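Local coordinates for protein nudix hydrolase DR_0079 (Deinococcus radiodurans, PDB 2O5F) that hydrolyses nucleoside di- and triphosphates to monophosphates with magnesium as cofactor, markedly preferring CDP and CTP, at residues 79-82 and 83-86; 110-113 and 114-118. All coordinates share one frame; numbering follows the deposited sequence.

Contact 1: residues 79-82 and 83-86; sequences EEAF and RREA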
ATOM      1  N   GLU A  79      10.749  -3.515  -4.212  1.00 23.51           N
ATOM      2  CA  GLU A  79      10.918  -2.286  -4.989  1.00 25.07           C
ATOM      3  C   GLU A  79      10.289  -2.403  -6.381  1.00 25.17           C
ATOM      4  O   GLU A  79       9.655  -1.462  -6.867  1.00 26.44           O
ATOM      5  CB  GLU A  79      12.406  -1.943  -5.131  1.00 25.03           C
ATOM      6  CG  GLU A  79      12.664  -0.575  -5.756  1.00 26.95           C
ATOM      7  CD  GLU A  79      14.138  -0.307  -6.004  1.00 30.63           C
ATOM      8  OE1 GLU A  79      14.977  -0.845  -5.248  1.00 29.84           O
ATOM      9  OE2 GLU A  79      14.454   0.455  -6.946  1.00 31.31           O
ATOM     10  N   GLU A  80      10.464  -3.552  -7.025  1.00 25.51           N
ATOM     11  CA  GLU A  80       9.902  -3.753  -8.351  1.00 25.40           C
ATOM     12  C   GLU A  80       8.376  -3.718  -8.317  1.00 24.08           C
ATOM     13  O   GLU A  80       7.739  -3.170  -9.218  1.00 22.02           O
ATOM     14  CB  GLU A  80      10.394  -5.077  -8.941  1.00 27.87           C
ATOM     15  CG  GLU A  80      11.886  -5.075  -9.252  1.00 31.16           C
ATOM     16  CD  GLU A  80      12.426  -6.451  -9.586  1.00 34.17           C
ATOM     17  OE1 GLU A  80      11.700  -7.444  -9.360  1.00 33.51           O
ATOM     18  OE2 GLU A  80      13.578  -6.535 -10.068  1.00 35.13           O
ATOM     19  N   ALA A  81       7.787  -4.294  -7.274  1.00 21.91           N
ATOM     20  CA  ALA A  81       6.334  -4.299  -7.161  1.00 21.57           C
ATOM     21  C   ALA A  81       5.852  -2.865  -6.952  1.00 22.44           C
ATOM     22  O   ALA A  81       4.820  -2.452  -7.484  1.00 22.43           O
ATOM     23  CB  ALA A  81       5.899  -5.177  -5.995  1.00 19.93           C
ATOM     24  N   PHE A  82       6.620  -2.115  -6.171  1.00 22.89           N
ATOM     25  CA  PHE A  82       6.303  -0.725  -5.874  1.00 23.63           C
ATOM     26  C   PHE A  82       6.309   0.076  -7.170  1.00 23.95           C
ATOM     27  O   PHE A  82       5.340   0.769  -7.482  1.00 23.35           O
ATOM     28  CB  PHE A  82       7.327  -0.176  -4.866  1.00 23.02           C
ATOM     29  CG  PHE A  82       7.183   1.294  -4.563  1.00 24.05           C
ATOM     30  CD1 PHE A  82       5.936   1.904  -4.524  1.00 21.30           C
ATOM     31  CD2 PHE A  82       8.311   2.063  -4.289  1.00 23.99           C
ATOM     32  CE1 PHE A  82       5.814   3.259  -4.216  1.00 26.58           C
ATOM     33  CE2 PHE A  82       8.200   3.415  -3.981  1.00 25.22           C
ATOM     34  CZ  PHE A  82       6.945   4.015  -3.945  1.00 25.05           C
ATOM     35  N   ARG A  83       7.390  -0.037  -7.938  1.00 24.34           N
ATOM     36  CA  ARG A  83       7.484   0.694  -9.196  1.00 26.03           C
ATOM     37  C   ARG A  83       6.326   0.341 -10.126  1.00 25.25           C
ATOM     38  O   ARG A  83       5.767   1.210 -10.798  1.00 24.48           O
ATOM     39  CB  ARG A  83       8.810   0.398  -9.902  1.00 26.80           C
ATOM     40  CG  ARG A  83       8.965   1.177 -11.198  1.00 30.49           C
ATOM     41  CD  ARG A  83      10.320   0.963 -11.846  1.00 34.10           C
ATOM     42  NE  ARG A  83      11.420   1.523 -11.061  1.00 35.24           N
ATOM     43  CZ  ARG A  83      12.176   0.823 -10.222  1.00 35.72           C
ATOM     44  NH1 ARG A  83      11.959  -0.475 -10.048  1.00 34.42           N
ATOM     45  NH2 ARG A  83      13.156   1.421  -9.560  1.00 36.85           N
ATOM     46  N   ARG A  84       5.963  -0.936 -10.155  1.00 25.87           N
ATOM     47  CA  ARG A  84       4.876  -1.402 -11.007  1.00 24.46           C
ATOM     48  C   ARG A  84       3.511  -0.853 -10.595  1.00 24.41           C
ATOM     49  O   ARG A  84       2.768  -0.340 -11.431  1.00 24.78           O
ATOM     50  CB  ARG A  84       4.852  -2.938 -11.021  1.00 25.08           C
ATOM     51  CG  ARG A  84       3.690  -3.556 -11.792  1.00 26.92           C
ATOM     52  CD  ARG A  84       3.788  -5.083 -11.830  1.00 27.87           C
ATOM     53  NE  ARG A  84       3.902  -5.698 -10.503  1.00 26.80           N
ATOM     54  CZ  ARG A  84       2.930  -5.729  -9.596  1.00 27.55           C
ATOM     55  NH1 ARG A  84       1.750  -5.176  -9.851  1.00 29.16           N
ATOM     56  NH2 ARG A  84       3.128  -6.332  -8.433  1.00 27.84           N
ATOM     57  N   GLU A  85       3.176  -0.961  -9.314  1.00 22.38           N
ATOM     58  CA  GLU A  85       1.885  -0.471  -8.827  1.00 23.86           C
ATOM     59  C   GLU A  85       1.765   1.054  -8.928  1.00 22.46           C
ATOM     60  O   GLU A  85       0.699   1.573  -9.243  1.00 22.63           O
ATOM     61  CB  GLU A  85       1.657  -0.905  -7.377  1.00 25.65           C
ATOM     62  CG  GLU A  85       1.523  -2.413  -7.170  1.00 29.02           C
ATOM     63  CD  GLU A  85       0.177  -2.971  -7.622  1.00 31.88           C
ATOM     64  OE1 GLU A  85      -0.026  -4.201  -7.513  1.00 34.85           O
ATOM     65  OE2 GLU A  85      -0.680  -2.187  -8.086  1.00 34.30           O
ATOM     66  N   ALA A  86       2.852   1.763  -8.652  1.00 21.53           N
ATOM     67  CA  ALA A  86       2.834   3.217  -8.727  1.00 23.73           C
ATOM     68  C   ALA A  86       2.521   3.677 -10.141  1.00 23.80           C
ATOM     69  O   ALA A  86       1.774   4.630 -10.340  1.00 22.86           O
ATOM     70  CB  ALA A  86       4.177   3.797  -8.276  1.00 22.18           C
TER

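Contact 2: residues 110-113 and 114-118; sequences TTLS and SFMCV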
ATOM      1  N   THR A 110       2.067  -7.722  14.094  1.00 23.61           N
ATOM      2  CA  THR A 110       1.132  -6.604  14.031  1.00 23.53           C
ATOM      3  C   THR A 110      -0.218  -7.168  13.617  1.00 22.84           C
ATOM      4  O   THR A 110      -0.386  -8.384  13.520  1.00 24.41           O
ATOM      5  CB  THR A 110       1.537  -5.602  12.935  1.00 24.35           C
ATOM      6  OG1 THR A 110       1.489  -6.251  11.654  1.00 22.37           O
ATOM      7  CG2 THR A 110       2.942  -5.066  13.175  1.00 24.42           C
ATOM      8  N   THR A 111      -1.190  -6.295  13.376  1.00 22.59           N
ATOM      9  CA  THR A 111      -2.483  -6.782  12.912  1.00 22.69           C
ATOM     10  C   THR A 111      -2.633  -6.485  11.424  1.00 21.29           C
ATOM     11  O   THR A 111      -3.748  -6.416  10.904  1.00 20.59           O
ATOM     12  CB  THR A 111      -3.688  -6.180  13.699  1.00 24.97           C
ATOM     13  OG1 THR A 111      -3.456  -4.795  13.991  1.00 26.76           O
ATOM     14  CG2 THR A 111      -3.913  -6.954  14.982  1.00 25.22           C
ATOM     15  N   LEU A 112      -1.500  -6.310  10.744  1.00 19.06           N
ATOM     16  CA  LEU A 112      -1.509  -6.061   9.309  1.00 18.15           C
ATOM     17  C   LEU A 112      -1.691  -7.414   8.617  1.00 20.26           C
ATOM     18  O   LEU A 112      -1.265  -8.453   9.133  1.00 20.34           O
ATOM     19  CB  LEU A 112      -0.213  -5.378   8.858  1.00 18.15           C
ATOM     20  CG  LEU A 112      -0.032  -3.952   9.403  1.00 19.49           C
ATOM     21  CD1 LEU A 112       1.386  -3.472   9.118  1.00 18.64           C
ATOM     22  CD2 LEU A 112      -1.058  -3.004   8.760  1.00 19.68           C
ATOM     23  N   SER A 113      -2.327  -7.385   7.452  1.00 19.31           N
ATOM     24  CA  SER A 113      -2.659  -8.588   6.677  1.00 21.00           C
ATOM     25  C   SER A 113      -1.552  -9.471   6.079  1.00 21.50           C
ATOM     26  O   SER A 113      -1.686 -10.697   6.060  1.00 22.94           O
ATOM     27  CB  SER A 113      -3.610  -8.193   5.551  1.00 22.61           C
ATOM     28  OG  SER A 113      -3.006  -7.220   4.724  1.00 25.87           O
ATOM     29  N   SER A 114      -0.485  -8.854   5.579  1.00 22.23           N
ATOM     30  CA  SER A 114       0.611  -9.577   4.941  1.00 19.40           C
ATOM     31  C   SER A 114       1.963  -8.984   5.286  1.00 20.44           C
ATOM     32  O   SER A 114       2.057  -7.951   5.941  1.00 22.28           O
ATOM     33  CB  SER A 114       0.476  -9.505   3.414  1.00 21.39           C
ATOM     34  OG  SER A 114      -0.809  -9.856   2.970  1.00 20.74           O
ATOM     35  N   PHE A 115       3.014  -9.652   4.818  1.00 19.25           N
ATOM     36  CA  PHE A 115       4.360  -9.152   4.996  1.00 18.08           C
ATOM     37  C   PHE A 115       4.398  -7.961   4.060  1.00 20.35           C
ATOM     38  O   PHE A 115       3.791  -7.986   2.986  1.00 21.69           O
ATOM     39  CB  PHE A 115       5.372 -10.215   4.579  1.00 19.51           C
ATOM     40  CG  PHE A 115       5.688 -11.183   5.676  1.00 17.91           C
ATOM     41  CD1 PHE A 115       6.601 -10.842   6.668  1.00 19.29           C
ATOM     42  CD2 PHE A 115       5.048 -12.413   5.746  1.00 18.66           C
ATOM     43  CE1 PHE A 115       6.872 -11.714   7.719  1.00 19.99           C
ATOM     44  CE2 PHE A 115       5.314 -13.292   6.796  1.00 21.17           C
ATOM     45  CZ  PHE A 115       6.233 -12.936   7.784  1.00 19.46           C
ATOM     46  N   MET A 116       5.090  -6.905   4.451  1.00 21.14           N
ATOM     47  CA  MET A 116       5.100  -5.746   3.593  1.00 22.72           C
ATOM     48  C   MET A 116       6.193  -4.741   3.838  1.00 23.07           C
ATOM     49  O   MET A 116       6.795  -4.672   4.912  1.00 23.32           O
ATOM     50  CB  MET A 116       3.766  -5.010   3.718  1.00 23.23           C
ATOM     51  CG  MET A 116       3.469  -4.512   5.129  1.00 23.56           C
ATOM     52  SD  MET A 116       1.930  -3.563   5.215  1.00 25.59           S
ATOM     53  CE  MET A 116       0.690  -4.848   5.166  1.00 22.64           C
ATOM     54  N   CYS A 117       6.443  -3.966   2.798  1.00 22.29           N
ATOM     55  CA  CYS A 117       7.375  -2.875   2.885  1.00 23.26           C
ATOM     56  C   CYS A 117       6.466  -1.697   2.573  1.00 22.72           C
ATOM     57  O   CYS A 117       5.661  -1.754   1.632  1.00 21.54           O
ATOM     58  CB  CYS A 117       8.476  -2.968   1.837  1.00 23.90           C
ATOM     59  SG  CYS A 117       9.707  -1.667   2.043  1.00 31.92           S
ATOM     60  N   VAL A 118       6.580  -0.653   3.386  1.00 20.94           N
ATOM     61  CA  VAL A 118       5.792   0.558   3.217  1.00 20.88           C
ATOM     62  C   VAL A 118       6.782   1.632   2.781  1.00 21.54           C
ATOM     63  O   VAL A 118       7.858   1.769   3.363  1.00 21.88           O
ATOM     64  CB  VAL A 118       5.120   0.988   4.542  1.00 19.79           C
ATOM     65  CG1 VAL A 118       4.127   2.119   4.290  1.00 17.88           C
ATOM     66  CG2 VAL A 118       4.421  -0.203   5.181  1.00 20.53           C
TER
HETATM   67  O   HOH W   1      -2.999  -8.315   2.188  1.00 27.06           O

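Contact 1: residues 79-82 and 83-86
Arg83 and Glu79, one helical turn apart, run their side chains side by side and join in a salt bridge, NH2 of Arg83 donating a hydrogen bond of 3.1 Å (152°) to OE2 of Glu79. The carboxylate offers the anti lone pair of OE2, and its plane is turned 49° from the guanidinium. Arg83 is bent at chi3 (-67°), and its NE turns to a second carboxylate, that of Asp95. A leucine in its place would probably leave both Glu79 and Asp95 without this cationic partner. Along the backbone, the amides of Arg83, Arg84, Glu85 and Ala86 each donate to the carbonyl four residues back, the bond from Glu85 N to Ala81 O being 2.9 Å long. This is the helix of the Nudix box, and Glu85 is inferred to bind magnesium. Its OE1 receives a weak bond of 3.1 Å, part of a salt bridge, from Arg84 NH1, and Glu89, the other inferred magnesium ligand, is close by. Arg84 spends NE on Glu76 and NH2 on the carbonyl of Ala71, while Ala81 O sits 4.3 Å above one face of its guanidinium. Phe82 faces inward, stacked on Tyr119 and edge-to-face with Trp99.

Contact 2: residues 110-113 and 114-118
Leu112 and Met116 make the close apolar part of this contact, where a loop runs into a strand, and their side chains as wholes cross at about a right angle. The terminal methyl CE of Met116 comes to 3.8 Å from CB of Leu112, and the sulfur SD of Met116 lies 3.9 Å from CD1 of Leu112, so that the SD-CE bond alone spans the leucine from CB to CD1. Met116 reaches it because its CG stands between the backbone N and the carbonyl carbon (chi1 61°) and the chain then bends at chi3 (77°), bringing CE round to Leu112. Just before, the loop is shaped by an ST turn: OG1 of Thr110 accepts from the backbone N of Leu112 at 3.1 Å, nearly straight at 162°, and also has the carbonyl of Ser106 as a partner.

The serine side is looser and wetter. The two hydroxyls do not meet, OG of Ser113 being 3.9 Å from OG of Ser114; one water spans them instead, donating to each at 2.8 Å. Each has a protein partner as well, Asp158 for Ser113 and the carbonyl of Trp31 for Ser114. The amide N of Ser114 is less fortunate, buried at the junction without a hydrogen-bond partner in the model.

From here the chain enters strand 115-122, an inner strand of the mixed sheet in the Nudix fold. Along the backbone, Phe115 bonds to Val34 and to Val36, the latter in strand 35-42, and Met116 to Phe105 of strand 98-105. Phe105 touches both Leu112 and Met116, while helix 159-166 adds Glu161 against Leu112 and Leu162 against Met116.

Overall arrangement
Both contacts are local, with centres about 16 Å apart and nearest atoms about 6 Å apart; one is on the helix packed against the mixed sheet, the other at the start of an inner strand of that sheet. Contact 1 is only partly buried: one side of helix 78-90 lies on the sheet while the other carries charged residues. Its chemistry is that of ion pairs and helical backbone bonds, and it includes Glu85 of the inferred magnesium site. Contact 2 is buried, apolar at its centre, with hydroxyls and a water at its margin and no direct hydrogen bond between its segments. Strand 35-42 receives Ala81 and Phe82 from contact 1 and Ser114 and Met116 from contact 2, whose strand also supplies Tyr119 to Phe82.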